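Local coordinates for protein esterase LipW (Mycobacterium marinum, PDB 3QH4) that probably hydrolyses ester bonds as a serine hydrolase of the alpha/beta hydrolase fold, with a narrow choice of substrates, at residues T51-A56 and T103-C108; D123-P128 and Y132-H137. All coordinates share one frame; numbering follows the deposited sequence.

After the short helix 17-20 the chain runs through helix 31-56, whose last turns supply one side of contact 1. It then forms strands 59-66, 72-79 and 85-91 before returning at 103-108, so contact 1 closes a loop of 46 residues, half of them in strands. Strand 118-122 follows, and contact 2 closes a much shorter turn, with three residues between 123-128 and 132-137. The two contacts lie in series, neither enclosing nor crossing the other; the centres of contact 1 and contact 2 are about 23 Å apart and their nearest atoms about 7 Å. Contact 1 ties helix 31-56 to helix 105-115, while contact 2 fastens the loop after strand 118-122 to helix 134-148.

Contact 1: T51-A56 and T103-C108; sequences TETAAA and TDHRQC
E52 and H105 bring the largest areas to this contact, and their side chains run past each other in opposite directions. The carboxylate lies nearly coplanar with the imidazole, the planes 22° apart, and OE1 of E52 meets the ring edge, 3.4 Å from CD2 of H105. With CG anti to its own carbonyl carbon and the chain extended beyond it, E52 reaches over to the start of helix 105-115. There OE1 of E52 also comes within 4.1 Å of CB of R106. This oxygen has its salt-bridge partner in R45, two turns earlier in the same helix, which probably helps to hold the carboxylate in place.

The direct polar link is made by the next residue. NE2 of H105 donates to OG1 of T53 at 2.6 Å, with the hydroxyl in the ring plane but an N-H...O angle of 142°, so the bond is short and somewhat bent. H105 sets CG anti to its backbone N (chi1 -177°), directing the ring at helix 31-56. Its other nitrogen, ND1, bonds to Y78 OH on strand 72-79, so the imidazole is bonded at both ring nitrogens, which should restrict its rotation.

R106 joins through solvent: water 1 donates to OE2 of E52 at 2.6 Å and accepts from NH1 of R106 at 2.9 Å, lying in the guanidinium plane. Salt bridges to E110 and E296 engage the rest of that guanidinium.

The arrangement is a polar helix-to-helix junction, with R106 and E52 near the surface and the histidine buried. It docks the C-terminal end of the long helix 31-56 onto the first turn of helix 105-115 in the alpha/beta hydrolase fold.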
loop_
_atom_site.group_PDB
_atom_site.type_symbol
_atom_site.label_atom_id
_atom_site.label_comp_id
_atom_site.label_asym_id
_atom_site.label_seq_id
_atom_site.Cartn_x
_atom_site.Cartn_y
_atom_site.Cartn_z
ATOM N N THR A 51 2.964 20.017 -7.186
ATOM C CA THR A 51 4.082 19.989 -8.135
ATOM C C THR A 51 4.077 18.684 -8.917
ATOM O O THR A 51 4.356 18.665 -10.113
ATOM C CB THR A 51 5.429 20.115 -7.402
ATOM O OG1 THR A 51 5.477 21.375 -6.711
ATOM C CG2 THR A 51 6.576 20.056 -8.380
ATOM N N GLU A 52 3.787 17.595 -8.206
ATOM C CA GLU A 52 3.763 16.265 -8.796
ATOM C C GLU A 52 2.672 16.118 -9.835
ATOM O O GLU A 52 2.900 15.563 -10.905
ATOM C CB GLU A 52 3.606 15.211 -7.692
ATOM C CG GLU A 52 4.906 15.019 -6.883
ATOM C CD GLU A 52 4.674 14.394 -5.511
ATOM O OE1 GLU A 52 3.537 13.992 -5.232
ATOM O OE2 GLU A 52 5.624 14.377 -4.692
ATOM N N THR A 53 1.482 16.605 -9.506
ATOM C CA THR A 53 0.358 16.612 -10.451
ATOM C C THR A 53 0.680 17.434 -11.703
ATOM O O THR A 53 0.389 17.005 -12.823
ATOM C CB THR A 53 -0.908 17.167 -9.752
ATOM O OG1 THR A 53 -1.277 16.243 -8.726
ATOM C CG2 THR A 53 -2.102 17.345 -10.736
ATOM N N ALA A 54 1.296 18.600 -11.506
ATOM C CA ALA A 54 1.653 19.452 -12.656
ATOM C C ALA A 54 2.591 18.746 -13.632
ATOM O O ALA A 54 2.509 18.949 -14.863
ATOM C CB ALA A 54 2.249 20.790 -12.184
ATOM N N ALA A 55 3.486 17.911 -13.106
ATOM C CA ALA A 55 4.477 17.223 -13.925
ATOM C C ALA A 55 3.922 15.989 -14.663
ATOM O O ALA A 55 4.321 15.691 -15.806
ATOM C CB ALA A 55 5.687 16.828 -13.067
ATOM N N ALA A 56 2.981 15.283 -14.044
ATOM C CA ALA A 56 2.607 13.964 -14.552
ATOM C C ALA A 56 1.669 14.001 -15.757
ATOM O O ALA A 56 1.701 13.083 -16.584
ATOM C CB ALA A 56 1.997 13.091 -13.441
ATOM N N THR A 103 -0.236 11.167 0.655
ATOM C CA THR A 103 0.901 10.360 1.132
ATOM C C THR A 103 1.594 9.626 -0.013
ATOM O O THR A 103 2.818 9.778 -0.217
ATOM C CB THR A 103 0.456 9.367 2.185
ATOM O OG1 THR A 103 -0.174 10.089 3.274
ATOM C CG2 THR A 103 1.676 8.530 2.663
ATOM N N ASP A 104 0.811 8.837 -0.746
ATOM C CA ASP A 104 1.305 8.023 -1.850
ATOM C C ASP A 104 0.823 8.600 -3.180
ATOM O O ASP A 104 0.599 7.872 -4.158
ATOM C CB ASP A 104 0.794 6.583 -1.701
ATOM C CG ASP A 104 1.560 5.797 -0.643
ATOM O OD1 ASP A 104 2.599 6.286 -0.145
ATOM O OD2 ASP A 104 1.140 4.655 -0.384
ATOM N N HIS A 105 0.649 9.922 -3.215
ATOM C CA HIS A 105 0.222 10.592 -4.472
ATOM C C HIS A 105 1.178 10.265 -5.644
ATOM O O HIS A 105 0.711 9.958 -6.734
ATOM C CB HIS A 105 0.136 12.093 -4.189
ATOM C CG HIS A 105 -0.353 12.936 -5.330
ATOM N ND1 HIS A 105 -1.663 12.923 -5.772
ATOM C CD2 HIS A 105 0.278 13.890 -6.052
ATOM C CE1 HIS A 105 -1.799 13.799 -6.754
ATOM N NE2 HIS A 105 -0.642 14.411 -6.934
ATOM N N ARG A 106 2.486 10.307 -5.405
ATOM C CA ARG A 106 3.449 10.013 -6.472
ATOM C C ARG A 106 3.230 8.587 -6.993
ATOM O O ARG A 106 3.184 8.367 -8.198
ATOM C CB ARG A 106 4.888 10.192 -5.991
ATOM C CG ARG A 106 5.943 9.908 -7.078
ATOM C CD ARG A 106 5.852 10.857 -8.276
ATOM N NE ARG A 106 6.980 10.655 -9.205
ATOM C CZ ARG A 106 8.185 11.201 -9.069
ATOM N NH1 ARG A 106 8.480 11.982 -8.012
ATOM N NH2 ARG A 106 9.124 10.935 -9.985
ATOM N N GLN A 107 3.120 7.617 -6.074
ATOM C CA GLN A 107 2.884 6.235 -6.469
ATOM C C GLN A 107 1.645 6.107 -7.357
ATOM O O GLN A 107 1.663 5.374 -8.355
ATOM C CB GLN A 107 2.782 5.359 -5.205
ATOM C CG GLN A 107 2.230 3.897 -5.384
ATOM C CD GLN A 107 3.240 2.944 -6.064
ATOM O OE1 GLN A 107 3.905 2.146 -5.390
ATOM N NE2 GLN A 107 3.321 3.003 -7.388
ATOM N N CYS A 108 0.569 6.817 -6.986
ATOM C CA CYS A 108 -0.694 6.740 -7.724
ATOM C C CYS A 108 -0.509 7.316 -9.122
ATOM O O CYS A 108 -1.018 6.738 -10.095
ATOM C CB CYS A 108 -1.836 7.457 -6.975
ATOM S SG CYS A 108 -2.362 6.530 -5.499
HETATM O O HOH W 1 7.437 12.570 -5.362
#

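Contact 2: D123-P128 and Y132-H137; sequences DYRLAP and YPAALH
R125 lays its guanidinium over the methyl of A134, whose CB sits 3.5 Å from the plane and over its centre. The chain bends at chi3 (-63°), which brings the group back across the first turn of helix 134-148. From there NH2 of R125 makes a weak hydrogen bond to the carbonyl oxygen of A134, 3.1 Å long and bent to 122°. The stronger hold on NH2 is the salt bridge to D138, one turn farther along the helix. CB of H137 lies at the guanidinium edge, 4.2 Å from NH2 of R125.

A135 provides the apolar half. Its CB approaches the Y124 ring obliquely, 3.4 Å from CD2, and is equally close to the carbonyl oxygen of R125. L171 of helix 167-181 touches both Y124 and A135. The Y124 ring also stacks on that of H92, and its OH bonds to the H92 carbonyl oxygen; its side chain touches the probable nucleophile elbow.

Chemically, the contact is divided: on the buried side, the close approach of A135 to Y124 and to the R125 carbonyl probably limits how near loop and helix can come, while the exposed arginine adds an electrostatic tie that probably depends more on D138 than on the bent bond to A134.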
loop_
_atom_site.group_PDB
_atom_site.type_symbol
_atom_site.label_atom_id
_atom_site.label_comp_id
_atom_site.label_asym_id
_atom_site.label_seq_id
_atom_site.Cartn_x
_atom_site.Cartn_y
_atom_site.Cartn_z
ATOM N N ASP A 123 -9.010 7.364 1.205
ATOM C CA ASP A 123 -8.589 8.084 2.417
ATOM C C ASP A 123 -9.249 7.386 3.598
ATOM O O ASP A 123 -10.259 7.880 4.144
ATOM C CB ASP A 123 -9.039 9.556 2.357
ATOM C CG ASP A 123 -8.427 10.413 3.440
ATOM O OD1 ASP A 123 -7.481 9.983 4.119
ATOM O OD2 ASP A 123 -8.900 11.571 3.598
ATOM N N TYR A 124 -8.692 6.228 3.969
ATOM C CA TYR A 124 -9.274 5.418 5.040
ATOM C C TYR A 124 -9.005 5.959 6.437
ATOM O O TYR A 124 -8.008 6.665 6.680
ATOM C CB TYR A 124 -8.777 3.970 4.928
ATOM C CG TYR A 124 -7.273 3.798 4.964
ATOM C CD1 TYR A 124 -6.530 3.655 3.773
ATOM C CD2 TYR A 124 -6.592 3.762 6.175
ATOM C CE1 TYR A 124 -5.125 3.447 3.815
ATOM C CE2 TYR A 124 -5.201 3.550 6.232
ATOM C CZ TYR A 124 -4.484 3.393 5.045
ATOM O OH TYR A 124 -3.142 3.203 5.105
ATOM N N ARG A 125 -9.911 5.624 7.356
ATOM C CA ARG A 125 -9.785 6.042 8.748
ATOM C C ARG A 125 -8.588 5.346 9.398
ATOM O O ARG A 125 -8.226 4.206 9.014
ATOM C CB ARG A 125 -11.063 5.735 9.532
ATOM C CG ARG A 125 -12.229 6.733 9.211
ATOM C CD ARG A 125 -13.562 6.218 9.778
ATOM N NE ARG A 125 -13.918 4.946 9.139
ATOM C CZ ARG A 125 -14.700 4.023 9.705
ATOM N NH1 ARG A 125 -15.242 4.239 10.909
ATOM N NH2 ARG A 125 -14.943 2.880 9.067
ATOM N N LEU A 126 -8.029 6.042 10.394
ATOM C CA LEU A 126 -6.715 5.696 10.989
ATOM C C LEU A 126 -6.774 5.250 12.423
ATOM O O LEU A 126 -7.541 5.759 13.217
ATOM C CB LEU A 126 -5.776 6.914 10.948
ATOM C CG LEU A 126 -5.498 7.500 9.553
ATOM C CD1 LEU A 126 -4.688 8.807 9.663
ATOM C CD2 LEU A 126 -4.804 6.489 8.597
ATOM N N ALA A 127 -5.927 4.261 12.717
ATOM C CA ALA A 127 -5.628 3.824 14.068
ATOM C C ALA A 127 -4.690 4.855 14.709
ATOM O O ALA A 127 -4.012 5.583 13.996
ATOM C CB ALA A 127 -4.945 2.462 13.995
ATOM N N PRO A 128 -4.636 4.913 16.055
ATOM C CA PRO A 128 -5.377 4.106 17.018
ATOM C C PRO A 128 -6.840 4.503 17.220
ATOM O O PRO A 128 -7.560 3.769 17.913
ATOM C CB PRO A 128 -4.605 4.331 18.338
ATOM C CG PRO A 128 -4.033 5.634 18.208
ATOM C CD PRO A 128 -3.686 5.820 16.733
ATOM N N TYR A 132 -8.821 -1.722 13.427
ATOM C CA TYR A 132 -9.475 -2.776 12.643
ATOM C C TYR A 132 -10.904 -2.992 13.184
ATOM O O TYR A 132 -11.097 -3.027 14.408
ATOM C CB TYR A 132 -8.670 -4.054 12.787
ATOM C CG TYR A 132 -9.372 -5.237 12.215
ATOM C CD1 TYR A 132 -9.305 -5.502 10.843
ATOM C CD2 TYR A 132 -10.193 -6.044 13.017
ATOM C CE1 TYR A 132 -10.028 -6.578 10.296
ATOM C CE2 TYR A 132 -10.866 -7.124 12.493
ATOM C CZ TYR A 132 -10.780 -7.394 11.136
ATOM O OH TYR A 132 -11.493 -8.478 10.609
ATOM N N PRO A 133 -11.908 -3.116 12.295
ATOM C CA PRO A 133 -11.845 -3.143 10.834
ATOM C C PRO A 133 -12.196 -1.816 10.136
ATOM O O PRO A 133 -12.695 -1.859 9.028
ATOM C CB PRO A 133 -12.931 -4.182 10.499
ATOM C CG PRO A 133 -14.034 -3.843 11.538
ATOM C CD PRO A 133 -13.266 -3.468 12.790
ATOM N N ALA A 134 -11.946 -0.654 10.741
ATOM C CA ALA A 134 -12.466 0.591 10.166
ATOM C C ALA A 134 -11.929 0.893 8.756
ATOM O O ALA A 134 -12.693 1.140 7.826
ATOM C CB ALA A 134 -12.216 1.785 11.127
ATOM N N ALA A 135 -10.605 0.858 8.597
ATOM C CA ALA A 135 -9.991 1.139 7.293
ATOM C C ALA A 135 -10.416 0.106 6.254
ATOM O O ALA A 135 -10.662 0.449 5.097
ATOM C CB ALA A 135 -8.454 1.175 7.399
ATOM N N LEU A 136 -10.479 -1.168 6.640
ATOM C CA LEU A 136 -10.903 -2.198 5.691
ATOM C C LEU A 136 -12.351 -1.936 5.269
ATOM O O LEU A 136 -12.688 -2.019 4.088
ATOM C CB LEU A 136 -10.762 -3.569 6.336
ATOM C CG LEU A 136 -11.157 -4.746 5.460
ATOM C CD1 LEU A 136 -10.392 -4.739 4.094
ATOM C CD2 LEU A 136 -10.883 -5.999 6.271
ATOM N N HIS A 137 -13.207 -1.565 6.225
ATOM C CA HIS A 137 -14.566 -1.181 5.866
ATOM C C HIS A 137 -14.592 -0.034 4.860
ATOM O O HIS A 137 -15.406 -0.058 3.929
ATOM C CB HIS A 137 -15.389 -0.802 7.081
ATOM C CG HIS A 137 -15.925 -1.970 7.839
ATOM N ND1 HIS A 137 -16.316 -1.874 9.161
ATOM C CD2 HIS A 137 -16.135 -3.254 7.472
ATOM C CE1 HIS A 137 -16.756 -3.051 9.570
ATOM N NE2 HIS A 137 -16.663 -3.903 8.566
#